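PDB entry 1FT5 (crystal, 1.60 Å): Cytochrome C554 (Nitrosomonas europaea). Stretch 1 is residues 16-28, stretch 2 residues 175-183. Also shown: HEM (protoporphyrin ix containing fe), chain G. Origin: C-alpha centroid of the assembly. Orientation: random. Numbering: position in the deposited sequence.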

# COMPACT_ATOMS: atom_id res chain seq x y z
N LYS A 16 -5.18 -1.80 14.43
CA LYS A 16 -6.52 -1.37 14.20
C LYS A 16 -6.72 0.08 13.87
O LYS A 16 -7.58 0.39 13.05
N ALA A 17 -5.95 0.98 14.48
CA ALA A 17 -6.14 2.41 14.21
C ALA A 17 -5.82 2.72 12.75
O ALA A 17 -6.58 3.43 12.07
N GLN A 18 -4.70 2.19 12.27
CA GLN A 18 -4.29 2.45 10.87
C GLN A 18 -5.28 1.76 9.96
O GLN A 18 -5.64 2.32 8.92
N ALA A 19 -5.73 0.55 10.30
CA ALA A 19 -6.69 -0.14 9.42
C ALA A 19 -8.03 0.60 9.28
O ALA A 19 -8.66 0.68 8.20
N GLN A 20 -8.53 1.12 10.40
CA GLN A 20 -9.76 1.86 10.40
C GLN A 20 -9.67 3.11 9.51
O GLN A 20 -10.64 3.45 8.85
N SER A 21 -8.52 3.78 9.51
CA SER A 21 -8.34 4.98 8.70
C SER A 21 -8.11 4.58 7.23
O SER A 21 -8.70 5.15 6.29
N TRP A 22 -7.31 3.53 7.04
CA TRP A 22 -7.03 3.08 5.67
C TRP A 22 -8.35 2.71 4.94
O TRP A 22 -8.51 2.92 3.72
N LYS A 23 -9.31 2.16 5.66
CA LYS A 23 -10.53 1.68 5.03
C LYS A 23 -11.31 2.75 4.35
O LYS A 23 -12.14 2.42 3.48
N ASP A 24 -11.11 4.01 4.76
CA ASP A 24 -11.86 5.10 4.16
C ASP A 24 -11.12 5.74 2.99
O ASP A 24 -11.63 6.67 2.35
N THR A 25 -9.94 5.22 2.67
CA THR A 25 -9.10 5.81 1.58
C THR A 25 -9.42 5.26 0.20
O THR A 25 -10.03 4.21 0.07
N ALA A 26 -9.03 6.02 -0.85
CA ALA A 26 -9.32 5.60 -2.25
C ALA A 26 -8.62 4.25 -2.48
O ALA A 26 -9.17 3.36 -3.12
N HIS A 27 -7.45 4.09 -1.89
CA HIS A 27 -6.72 2.80 -2.05
C HIS A 27 -7.61 1.63 -1.60
O HIS A 27 -7.74 0.58 -2.30
N ALA A 28 -8.28 1.78 -0.46
CA ALA A 28 -9.10 0.64 -0.01
C ALA A 28 -10.27 0.34 -0.92
O ALA A 28 -10.78 -0.79 -0.96
N VAL A 175 -2.14 12.36 4.26
CA VAL A 175 -2.68 11.30 5.15
C VAL A 175 -3.97 10.75 4.65
O VAL A 175 -4.26 9.56 4.85
N LYS A 176 -4.77 11.56 3.98
CA LYS A 176 -6.04 11.03 3.49
C LYS A 176 -5.84 10.06 2.37
O LYS A 176 -6.81 9.44 1.94
N ALA A 177 -4.62 9.94 1.85
CA ALA A 177 -4.37 8.98 0.81
C ALA A 177 -3.55 7.76 1.31
O ALA A 177 -3.54 6.74 0.63
N MET A 178 -2.92 7.89 2.49
CA MET A 178 -2.15 6.80 3.09
C MET A 178 -3.11 6.20 4.17
O MET A 178 -3.81 5.22 3.98
N HIS A 179 -3.02 6.81 5.36
CA HIS A 179 -3.89 6.54 6.51
C HIS A 179 -3.30 7.50 7.55
O HIS A 179 -2.18 7.97 7.42
N GLU A 180 -4.10 7.84 8.51
CA GLU A 180 -3.61 8.69 9.58
C GLU A 180 -2.44 7.97 10.24
O GLU A 180 -2.40 6.71 10.27
N HIS A 181 -1.54 8.78 10.83
CA HIS A 181 -0.35 8.27 11.51
C HIS A 181 -0.59 8.33 13.01
O HIS A 181 -1.12 9.32 13.54
N TYR A 182 -0.34 7.21 13.64
CA TYR A 182 -0.51 7.06 15.09
C TYR A 182 0.84 6.83 15.74
O TYR A 182 1.80 6.31 15.17
N LYS A 183 0.94 7.28 16.99
CA LYS A 183 2.19 7.21 17.76
C LYS A 183 2.67 5.78 18.04
O LYS A 183 1.86 4.96 18.48

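What holds the H179 imidazole at the heme iron? H179 points its CA-to-CB bond toward the helix, with chi1 in the p well, and its NE2 binds HEM FE at 2.0 Å. The other ring nitrogen is satisfied close to home: H179 ND1 donates to E180 O at 2.7 Å in a nearly straight bond, which fixes the ring with NE2 facing the metal. Q18 (chi1 m, chi2 p) packs over one ring face, its CB 4.0 Å from the ring centroid of H179 in a CH-pi contact, while Q18 CG comes within 3.6 Å of H179 CE1. Nearby, W22 brings its CB to 4.1 Å from H179 CB, but its t rotamer leads the indole away, with HEM CAB over one face.

How are the heme carboxylate oxygens satisfied? HEM O2A accepts from both stretches, taking one bond from Q18 NE2 at 2.8 Å and another from the backbone Y182 N at 2.9 Å. HEM O1A accepts from H181 ND1 at 2.8 Å; H181 points away from the helix, so its chi1 m side chain serves the heme rather than the contact. H181 N, in turn, donates to E180 OE2 at 2.9 Å.

Where do S21 and Y182 meet the opposing stretch? Both point toward it. With chi1 at t, S21 OG accepts from E180 N at 2.8 Å, and the 174° angle marks a well-aligned bond that satisfies a backbone donor in a segment without regular secondary structure. Y182, chi1 m, lays its ring beneath A17, whose CB sits 3.6 Å from the Y182 ring centroid and almost on the ring normal. Water 1 ties the same pair together, accepting from Y182 OH at 2.6 Å and donating to A17 O at 2.7 Å.

What satisfies the polar groups around T25 and H27? T25, chi1 p, turns its hydroxyl back to its own turn: T25 OG1 donates to W22 O at 2.6 Å, leaving T25 CG2 to approach K176 O and M178 O, each at 3.6 Å. Water 2 donates to T25 OG1 at 2.9 Å and to M178 O at 2.7 Å, and accepts from H27 ND1 at 2.9 Å. H27, chi1 m, also gives a weak bond from ND1 to A177 O at 2.9 Å, bent to 121°. Water 4 bridges H27 N (3.0 Å) and A177 O (2.9 Å), while water 3 links A26 N and K176 O, at 2.8 Å from each.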

# COMPACT_ATOMS: atom_id res chain seq x y z
CB LYS A 16 -7.45 -1.77 15.41
CG LYS A 16 -7.39 -3.24 15.69
CD LYS A 16 -8.32 -3.62 16.84
CE LYS A 16 -8.19 -5.12 17.16
NZ LYS A 16 -9.34 -5.52 18.02
CB ALA A 17 -5.24 3.24 15.12
CB GLN A 18 -2.87 1.89 10.57
CG GLN A 18 -1.75 2.69 11.23
CD GLN A 18 -1.50 2.34 12.71
OE1 GLN A 18 -2.18 1.46 13.27
NE2 GLN A 18 -0.57 3.06 13.33
CB ALA A 19 -6.95 -1.58 9.94
CB GLN A 20 -10.10 2.27 11.83
CG GLN A 20 -11.56 2.52 12.02
CD GLN A 20 -11.85 3.96 12.38
OE1 GLN A 20 -11.14 4.89 11.96
NE2 GLN A 20 -12.93 4.17 13.14
CB SER A 21 -7.16 5.78 9.27
OG SER A 21 -6.68 6.81 8.41
CB TRP A 22 -6.08 1.86 5.76
CG TRP A 22 -5.98 1.09 4.45
CD1 TRP A 22 -5.14 1.36 3.39
CD2 TRP A 22 -6.84 0.01 4.03
NE1 TRP A 22 -5.44 0.50 2.32
CE2 TRP A 22 -6.47 -0.32 2.69
CE3 TRP A 22 -7.89 -0.70 4.64
CZ2 TRP A 22 -7.13 -1.35 1.95
CZ3 TRP A 22 -8.54 -1.71 3.92
CH2 TRP A 22 -8.15 -2.02 2.58
CB LYS A 23 -11.46 1.01 6.08
CG LYS A 23 -12.08 -0.29 5.56
CD LYS A 23 -13.61 -0.15 5.33
CE LYS A 23 -14.16 -1.35 4.51
NZ LYS A 23 -15.63 -1.23 4.24
CB ASP A 24 -12.16 6.17 5.26
CG ASP A 24 -13.20 5.69 6.28
OD1 ASP A 24 -13.99 4.76 5.96
OD2 ASP A 24 -13.22 6.23 7.40
CB THR A 25 -7.60 5.56 1.81
OG1 THR A 25 -7.32 4.15 1.71
CG2 THR A 25 -7.17 6.10 3.17
CB ALA A 26 -8.74 6.63 -3.19
CB HIS A 27 -5.42 2.75 -1.21
CG HIS A 27 -4.28 3.53 -1.81
ND1 HIS A 27 -3.50 4.43 -1.09
CD2 HIS A 27 -3.81 3.56 -3.09
CE1 HIS A 27 -2.61 4.96 -1.91
NE2 HIS A 27 -2.73 4.48 -3.13
CB ALA A 28 -9.68 0.90 1.44
CB VAL A 175 -2.88 11.77 6.60
CG1 VAL A 175 -1.52 12.03 7.22
CG2 VAL A 175 -3.77 13.00 6.64
CB LYS A 176 -7.02 12.12 3.02
CG LYS A 176 -7.40 13.02 4.17
CD LYS A 176 -6.23 13.91 4.50
CE LYS A 176 -5.55 14.30 3.21
NZ LYS A 176 -4.13 14.45 3.35
CB ALA A 177 -3.64 9.61 -0.33
CB MET A 178 -0.82 7.37 3.76
CG MET A 178 0.11 8.20 2.84
SD MET A 178 0.89 7.15 1.55
CE MET A 178 -0.43 7.40 0.25
CB HIS A 179 -3.87 5.08 7.06
CG HIS A 179 -2.51 4.53 7.33
ND1 HIS A 179 -1.68 4.93 8.36
CD2 HIS A 179 -1.80 3.61 6.64
CE1 HIS A 179 -0.53 4.24 8.23
NE2 HIS A 179 -0.56 3.42 7.17
CB GLU A 180 -4.73 8.87 10.58
CG GLU A 180 -4.36 9.79 11.71
CD GLU A 180 -3.91 11.16 11.21
OE1 GLU A 180 -4.80 11.98 10.90
OE2 GLU A 180 -2.70 11.42 11.10
CB HIS A 181 0.87 9.05 11.09
CG HIS A 181 1.16 8.89 9.62
ND1 HIS A 181 1.52 7.67 9.08
CD2 HIS A 181 1.07 9.76 8.58
CE1 HIS A 181 1.63 7.81 7.76
NE2 HIS A 181 1.36 9.06 7.43
CB TYR A 182 -1.50 5.92 15.39
CG TYR A 182 -2.83 6.20 14.80
CD1 TYR A 182 -3.15 5.75 13.53
CD2 TYR A 182 -3.79 6.99 15.49
CE1 TYR A 182 -4.35 6.05 12.93
CE2 TYR A 182 -5.01 7.29 14.89
CZ TYR A 182 -5.29 6.82 13.61
OH TYR A 182 -6.48 7.13 12.98
CB LYS A 183 1.94 7.90 19.10
CG LYS A 183 1.82 9.40 18.96
CD LYS A 183 3.15 10.12 18.85
CE LYS A 183 4.32 9.24 19.27
NZ LYS A 183 5.63 9.78 18.76
CHA HEM G . 3.11 3.86 8.50
CHB HEM G . 0.13 0.08 9.28
CHC HEM G . -1.53 0.56 4.70
CHD HEM G . 1.90 3.87 3.82
C1A HEM G . 2.40 2.81 9.10
C2A HEM G . 2.56 2.41 10.46
C3A HEM G . 1.76 1.35 10.67
C4A HEM G . 1.07 1.08 9.45
CMA HEM G . 1.58 0.53 11.97
CAA HEM G . 3.51 3.08 11.51
CBA HEM G . 2.70 4.06 12.46
CGA HEM G . 1.88 5.12 11.69
O1A HEM G . 2.48 5.85 10.93
O2A HEM G . 0.66 5.15 11.86
C1B HEM G . -0.58 -0.14 8.06
C2B HEM G . -1.62 -1.12 7.92
C3B HEM G . -2.14 -0.97 6.64
C4B HEM G . -1.36 0.12 6.06
CMB HEM G . -2.05 -2.11 9.01
CAB HEM G . -3.24 -1.68 5.92
CBB HEM G . -4.60 -1.52 6.64
C1C HEM G . -0.70 1.50 4.10
C2C HEM G . -0.80 1.81 2.72
C3C HEM G . 0.17 2.66 2.45
C4C HEM G . 0.86 2.96 3.67
CMC HEM G . -1.82 1.24 1.72
CAC HEM G . 0.54 3.23 1.05
CBC HEM G . -0.54 3.85 0.20
C1D HEM G . 2.51 4.19 5.04
C2D HEM G . 3.57 5.17 5.18
C3D HEM G . 3.87 5.19 6.53
C4D HEM G . 3.01 4.21 7.15
CMD HEM G . 4.24 5.94 4.06
CAD HEM G . 5.00 5.95 7.22
CBD HEM G . 6.14 5.03 7.53
CGD HEM G . 7.07 5.49 8.67
O1D HEM G . 7.99 4.71 8.97
O2D HEM G . 6.84 6.57 9.21
NA HEM G . 1.48 1.99 8.49
NB HEM G . -0.41 0.63 6.90
NC HEM G . 0.30 2.20 4.68
ND HEM G . 2.15 3.58 6.26
FE HEM G . 0.86 2.12 6.60
O HOH W 1 -8.32 5.30 12.84
O HOH W 2 -4.44 4.04 1.60
O HOH W 3 -7.81 8.55 -0.48
O HOH W 4 -5.81 6.48 -1.18